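Local structure of probable 2-oxoglutarate-dependent dioxygenase At5g05600 (Arabidopsis thaliana, 6LSV) at residues M103-N106 with A107-T110. The protein oxidises the stress hormone jasmonate to 12-hydroxyjasmonate, an iron-dependent reaction that consumes 2-oxoglutarate and molecular oxygen. Residues are numbered along the deposited sequence; the frame is centred on the assembly and turned at random.
Sequences MPVN and AKET
Lys108 folds back along the loop toward Met103. CB leaves the backbone near the carbonyl oxygen of Val105, and Lys108 CG faces Val105 O (3.9 Å) and Pro104 O (4.0 Å), both on one side of it, with the CE methyl of Met103 4.1 Å from Lys108 CG. From CA to CE the chain is extended, chi2 and chi3 both anti, which carries it back past Met103; the two side chains run in opposite directions. Lys108 CE comes within 3.8 Å of Met103 O before a bend at the last torsion (chi4 80°) turns NZ to the main chain, where Lys108 NZ donates to Met103 O over 3.3 Å. The nitrogen approaches from above the carbonyl plane, 51° out of it, and sits over the backbone of Val105, nearest its CA, with CB and CG2 further off. Gln11 of helix 10-15 binds both ends of this pair, its OE1 meeting the ammonium and its NE2 the carbonyl oxygen, so the lysine tip is tied to the N-terminal region as well as to the loop.

The backbone of Pro104 to Lys108 turns back on itself. Ala107 N bonds to Pro104 O at 2.9 Å, and Lys108 N bonds to Val105 O at 3.2 Å, both i to i+3 links with N-H...O angles of 150° or more; the same Val105 O also takes a weak i to i+4 bond from Glu109 N. The first link brings Ala107 CB round to Met103 SD, 3.5 Å away, an apolar contact near the start of the turn. Further on, Glu109 reaches out to a salt bridge with Arg9, while Val105 packs on helix 10-15 and Tyr121. Backbone torsions and bonds define two overlapping type I beta turns, 104-107 and 105-108, in the loop joining helix 87-102 to strand 120-122, away from the iron and jasmonate sites.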
ATOM      1  N   MET A 103       0.515  13.217  18.359  1.00 39.05           N
ATOM      2  CA  MET A 103       1.540  14.154  18.797  1.00 34.39           C
ATOM      3  C   MET A 103       1.354  15.501  18.113  1.00 38.32           C
ATOM      4  O   MET A 103       0.781  15.568  17.017  1.00 37.18           O
ATOM      5  CB  MET A 103       2.933  13.616  18.476  1.00 34.38           C
ATOM      6  CG  MET A 103       3.574  12.799  19.563  1.00 40.12           C
ATOM      7  SD  MET A 103       5.355  12.990  19.446  0.63 60.27           S
ATOM      8  CE  MET A 103       5.679  12.217  17.864  1.00 36.90           C
ATOM      9  N   PRO A 104       1.816  16.592  18.722  1.00 49.02           N
ATOM     10  CA  PRO A 104       1.858  17.869  18.002  1.00 36.31           C
ATOM     11  C   PRO A 104       2.679  17.739  16.727  1.00 34.04           C
ATOM     12  O   PRO A 104       3.671  17.009  16.679  1.00 35.19           O
ATOM     13  CB  PRO A 104       2.515  18.821  19.005  1.00 34.95           C
ATOM     14  CG  PRO A 104       2.200  18.225  20.342  1.00 39.99           C
ATOM     15  CD  PRO A 104       2.202  16.735  20.137  1.00 44.39           C
ATOM     16  N   VAL A 105       2.244  18.455  15.686  1.00 34.73           N
ATOM     17  CA  VAL A 105       2.883  18.351  14.375  1.00 31.61           C
ATOM     18  C   VAL A 105       4.376  18.645  14.473  1.00 35.35           C
ATOM     19  O   VAL A 105       5.198  17.977  13.834  1.00 36.99           O
ATOM     20  CB  VAL A 105       2.192  19.288  13.368  1.00 33.27           C
ATOM     21  CG1 VAL A 105       2.704  19.026  11.975  1.00 33.76           C
ATOM     22  CG2 VAL A 105       0.686  19.119  13.417  1.00 35.12           C
ATOM     23  N   ASN A 106       4.753  19.644  15.274  1.00 34.77           N
ATOM     24  CA  ASN A 106       6.158  20.031  15.360  1.00 37.56           C
ATOM     25  C   ASN A 106       7.019  19.003  16.083  1.00 34.86           C
ATOM     26  O   ASN A 106       8.245  19.159  16.102  1.00 35.38           O
ATOM     27  CB  ASN A 106       6.286  21.391  16.045  1.00 31.52           C
ATOM     28  CG  ASN A 106       5.679  22.511  15.225  1.00 33.23           C
ATOM     29  OD1 ASN A 106       5.755  22.503  13.997  1.00 36.11           O
ATOM     30  ND2 ASN A 106       5.072  23.480  15.900  1.00 30.05           N
ATOM     31  N   ALA A 107       6.418  17.966  16.668  1.00 33.49           N
ATOM     32  CA  ALA A 107       7.191  16.912  17.314  1.00 37.84           C
ATOM     33  C   ALA A 107       7.700  15.869  16.326  1.00 41.13           C
ATOM     34  O   ALA A 107       8.656  15.152  16.642  1.00 43.23           O
ATOM     35  CB  ALA A 107       6.351  16.232  18.398  1.00 36.51           C
ATOM     36  N   LYS A 108       7.082  15.765  15.147  1.00 34.52           N
ATOM     37  CA  LYS A 108       7.556  14.871  14.099  1.00 33.82           C
ATOM     38  C   LYS A 108       8.303  15.599  12.988  1.00 32.68           C
ATOM     39  O   LYS A 108       8.864  14.935  12.109  1.00 29.07           O
ATOM     40  CB  LYS A 108       6.384  14.096  13.478  1.00 33.66           C
ATOM     41  CG  LYS A 108       5.086  14.130  14.269  1.00 33.81           C
ATOM     42  CD  LYS A 108       3.924  13.652  13.406  1.00 31.88           C
ATOM     43  CE  LYS A 108       2.581  13.837  14.099  1.00 33.19           C
ATOM     44  NZ  LYS A 108       2.064  15.229  14.024  1.00 41.50           N
ATOM     45  N   GLU A 109       8.327  16.937  13.010  1.00 28.00           N
ATOM     46  CA  GLU A 109       8.935  17.698  11.920  1.00 35.34           C
ATOM     47  C   GLU A 109      10.392  17.313  11.708  1.00 32.80           C
ATOM     48  O   GLU A 109      10.877  17.290  10.572  1.00 37.58           O
ATOM     49  CB  GLU A 109       8.825  19.197  12.194  1.00 32.53           C
ATOM     50  CG  GLU A 109       7.604  19.854  11.584  1.00 34.80           C
ATOM     51  CD  GLU A 109       7.558  19.749  10.067  1.00 41.33           C
ATOM     52  OE1 GLU A 109       8.634  19.650   9.438  1.00 50.21           O
ATOM     53  OE2 GLU A 109       6.442  19.775   9.500  1.00 35.56           O
ATOM     54  N   THR A 110      11.109  17.009  12.788  1.00 35.08           N
ATOM     55  CA  THR A 110      12.495  16.583  12.661  1.00 34.67           C
ATOM     56  C   THR A 110      12.642  15.280  11.883  1.00 37.62           C
ATOM     57  O   THR A 110      13.765  14.935  11.498  1.00 38.81           O
ATOM     58  CB  THR A 110      13.112  16.426  14.046  1.00 32.24           C
ATOM     59  OG1 THR A 110      14.501  16.104  13.916  1.00 34.65           O
ATOM     60  CG2 THR A 110      12.413  15.314  14.780  1.00 34.17           C
TER